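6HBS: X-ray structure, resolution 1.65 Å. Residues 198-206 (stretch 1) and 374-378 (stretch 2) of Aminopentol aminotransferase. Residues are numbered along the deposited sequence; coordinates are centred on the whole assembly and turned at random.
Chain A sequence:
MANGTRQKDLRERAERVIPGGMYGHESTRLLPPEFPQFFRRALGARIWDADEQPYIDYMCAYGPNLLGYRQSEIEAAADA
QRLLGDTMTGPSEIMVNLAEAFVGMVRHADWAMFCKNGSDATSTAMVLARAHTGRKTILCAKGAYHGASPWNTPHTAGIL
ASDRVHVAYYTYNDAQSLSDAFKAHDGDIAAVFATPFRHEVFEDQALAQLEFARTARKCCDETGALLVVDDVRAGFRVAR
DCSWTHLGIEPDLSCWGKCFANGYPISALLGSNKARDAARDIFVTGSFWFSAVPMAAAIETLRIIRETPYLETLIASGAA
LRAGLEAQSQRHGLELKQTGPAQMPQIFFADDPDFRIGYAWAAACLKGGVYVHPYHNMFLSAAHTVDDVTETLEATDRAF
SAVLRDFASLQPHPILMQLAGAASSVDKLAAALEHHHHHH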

# COMPACT_ATOMS: atom_id res chain seq x y z
N ARG A 198 13.99 17.33 -11.38
CA ARG A 198 13.14 18.10 -10.50
C ARG A 198 11.72 18.06 -11.07
O ARG A 198 11.46 18.61 -12.16
N HIS A 199 10.81 17.39 -10.34
CA HIS A 199 9.42 17.22 -10.75
C HIS A 199 8.50 17.46 -9.56
O HIS A 199 8.09 16.52 -8.86
N GLU A 200 8.21 18.75 -9.30
CA GLU A 200 7.38 19.13 -8.15
C GLU A 200 6.30 20.11 -8.56
O GLU A 200 6.44 20.84 -9.55
N VAL A 201 5.26 20.19 -7.71
CA VAL A 201 4.10 21.03 -7.93
C VAL A 201 4.46 22.51 -7.81
O VAL A 201 5.32 22.91 -7.04
N PHE A 202 3.74 23.33 -8.60
CA PHE A 202 3.83 24.79 -8.58
C PHE A 202 5.25 25.27 -8.89
O PHE A 202 5.56 26.42 -8.63
N GLU A 203 6.09 24.43 -9.49
CA GLU A 203 7.47 24.79 -9.73
C GLU A 203 7.87 24.26 -11.12
O GLU A 203 7.46 23.16 -11.52
N ASP A 204 8.69 25.06 -11.83
CA ASP A 204 9.26 24.67 -13.11
C ASP A 204 10.11 23.43 -12.88
O ASP A 204 10.74 23.26 -11.81
N GLN A 205 10.06 22.53 -13.86
CA GLN A 205 10.88 21.32 -13.86
C GLN A 205 12.27 21.64 -14.42
O GLN A 205 12.47 22.66 -15.10
N ALA A 206 13.23 20.77 -14.10
CA ALA A 206 14.58 20.89 -14.55
C ALA A 206 15.21 19.50 -14.61
O ALA A 206 15.02 18.71 -13.66
N PRO A 374 -2.75 22.58 -14.34
CA PRO A 374 -2.06 23.86 -14.18
C PRO A 374 -0.96 23.93 -13.12
O PRO A 374 -0.25 24.95 -13.12
N TYR A 375 -0.78 22.90 -12.25
CA TYR A 375 0.31 22.99 -11.23
C TYR A 375 1.15 21.70 -11.08
O TYR A 375 2.23 21.75 -10.49
N HIS A 376 0.71 20.58 -11.64
CA HIS A 376 1.37 19.28 -11.50
C HIS A 376 1.83 18.83 -12.87
O HIS A 376 1.12 19.02 -13.87
N ASN A 377 3.00 18.18 -12.93
CA ASN A 377 3.48 17.72 -14.20
C ASN A 377 2.50 16.70 -14.78
O ASN A 377 1.79 16.00 -14.05
N MET A 378 2.49 16.66 -16.13
CA MET A 378 1.69 15.74 -16.90
C MET A 378 2.54 14.57 -17.36
O MET A 378 3.72 14.47 -17.04

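Contacts between loops that lie far apart in sequence can combine two elements: one backbone hydrogen bond joins the two segments, and side chains, among them an aromatic pair, pack around it. The meeting of residues 198-206 and 374-378 in this aminotransferase, which buries 327 Å² in all, illustrates it well.

The polar anchor lies at a type II turn running from Glu200 to Glu203. Phe202 N donates to Tyr375 O at 2.9 Å, with a nearly straight angle of 165°, and the same oxygen receives a CA-H...O contact from Val201, whose CA lies 3.3 Å from Tyr375 O. One carbonyl thus gathers two successive residues of the turn.

Aromatic packing lies beside this hydrogen bond. Tyr375 points toward the other stretch with chi1 in p (71°) and has the largest covered area of any residue here. Phe202, with chi1 in m, leaves its backbone sideways, but the end of its side chain comes nearer. The two rings form an offset stack, their centroids 4.3 Å apart and their planes only 10° from parallel, and Phe202 CZ approaches Tyr375 CG to 3.3 Å. The offset sets Tyr375 CB over the face of the Phe202 ring, 3.5 Å from its centroid, in a CH-pi contact. Stack and hydrogen bond therefore join the same two residues, one through side chains and the other through backbone.

Aliphatic contacts extend the patch. Val201, chi1 m, points sideways and meets the edge of the Tyr375 ring, with Val201 CB 4.0 Å from Tyr375 CD1. Val201 CG1 also reaches His376 CD2 at 3.7 Å, an oblique approach to the imidazole. His376, chi1 t, has a polar partner within its own stretch: His376 ND1 donates to Asn377 O at 2.7 Å.

The remaining contacts involve polar side chains without forming hydrogen bonds across the interface. Gln205 (m) and Asn377 (p) point toward each other's stretches, yet the closest approach, Gln205 OE1 to Asn377 CB at 3.2 Å, sets an oxygen against a carbon, and OE1 is buried without a partner in the model. Asn377 ND2 instead donates to Met378 O at 3.0 Å, while Asn377 OD1 is satisfied elsewhere in the structure and lies 4.2 Å from His199 CB. Glu203, turned away, joins a salt bridge within its own stretch, Arg198 NE to Glu203 OE1 at 3.0 Å, supplemented by Arg198 NH2 to Glu203 OE2 at 3.1 Å.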

# COMPACT_ATOMS: atom_id res chain seq x y z
CB ARG A 198 13.62 19.55 -10.39
CG ARG A 198 12.82 20.38 -9.40
CD ARG A 198 13.06 19.93 -7.97
NE ARG A 198 12.40 20.81 -7.03
CZ ARG A 198 12.51 20.71 -5.71
NH1 ARG A 198 13.09 19.65 -5.16
NH2 ARG A 198 12.03 21.70 -4.97
CB HIS A 199 9.19 15.87 -11.48
CG HIS A 199 9.70 14.62 -10.81
ND1 HIS A 199 9.36 14.26 -9.52
CD2 HIS A 199 10.44 13.60 -11.30
CE1 HIS A 199 9.92 13.09 -9.24
NE2 HIS A 199 10.57 12.65 -10.32
CB GLU A 200 8.26 19.73 -7.04
CG GLU A 200 9.36 18.78 -6.58
CD GLU A 200 8.88 17.45 -6.00
OE1 GLU A 200 9.64 16.45 -6.04
OE2 GLU A 200 7.77 17.43 -5.48
CB VAL A 201 2.92 20.67 -7.01
CG1 VAL A 201 2.43 19.26 -7.32
CG2 VAL A 201 3.27 20.85 -5.54
CB PHE A 202 3.36 25.35 -7.23
CG PHE A 202 1.88 25.18 -6.99
CD1 PHE A 202 0.97 26.01 -7.62
CD2 PHE A 202 1.40 24.17 -6.18
CE1 PHE A 202 -0.39 25.86 -7.40
CE2 PHE A 202 0.04 24.00 -5.97
CZ PHE A 202 -0.85 24.85 -6.59
CB GLU A 203 8.32 24.22 -8.59
CG GLU A 203 9.81 24.50 -8.74
CD GLU A 203 10.67 23.82 -7.67
OE1 GLU A 203 11.88 23.61 -7.93
OE2 GLU A 203 10.13 23.49 -6.60
CB ASP A 204 10.08 25.79 -13.77
CG ASP A 204 9.25 27.02 -14.18
OD1 ASP A 204 8.14 26.86 -14.71
OD2 ASP A 204 9.72 28.14 -13.93
CB GLN A 205 10.18 20.21 -14.64
CG GLN A 205 8.86 19.82 -13.99
CD GLN A 205 8.30 18.51 -14.50
OE1 GLN A 205 7.95 17.65 -13.70
NE2 GLN A 205 8.17 18.39 -15.82
CB ALA A 206 15.34 21.79 -13.61
CB PRO A 374 -3.21 24.79 -13.78
CG PRO A 374 -4.11 23.93 -12.98
CD PRO A 374 -4.09 22.61 -13.73
CB TYR A 375 -0.24 23.55 -9.91
CG TYR A 375 -1.15 22.67 -9.11
CD1 TYR A 375 -0.67 21.53 -8.45
CD2 TYR A 375 -2.49 22.97 -8.97
CE1 TYR A 375 -1.49 20.72 -7.69
CE2 TYR A 375 -3.34 22.15 -8.23
CZ TYR A 375 -2.84 21.03 -7.57
OH TYR A 375 -3.66 20.22 -6.86
CB HIS A 376 0.41 18.24 -10.89
CG HIS A 376 1.02 16.94 -10.48
ND1 HIS A 376 1.50 16.01 -11.40
CD2 HIS A 376 1.18 16.37 -9.25
CE1 HIS A 376 1.96 14.95 -10.76
NE2 HIS A 376 1.76 15.14 -9.42
CB ASN A 377 4.88 17.12 -14.18
CG ASN A 377 4.94 15.76 -13.51
OD1 ASN A 377 5.08 15.70 -12.29
ND2 ASN A 377 4.82 14.69 -14.28
CB MET A 378 1.03 16.51 -18.05
CG MET A 378 -0.08 17.35 -17.51
SD MET A 378 -0.60 18.67 -18.61
CE MET A 378 0.66 19.89 -18.26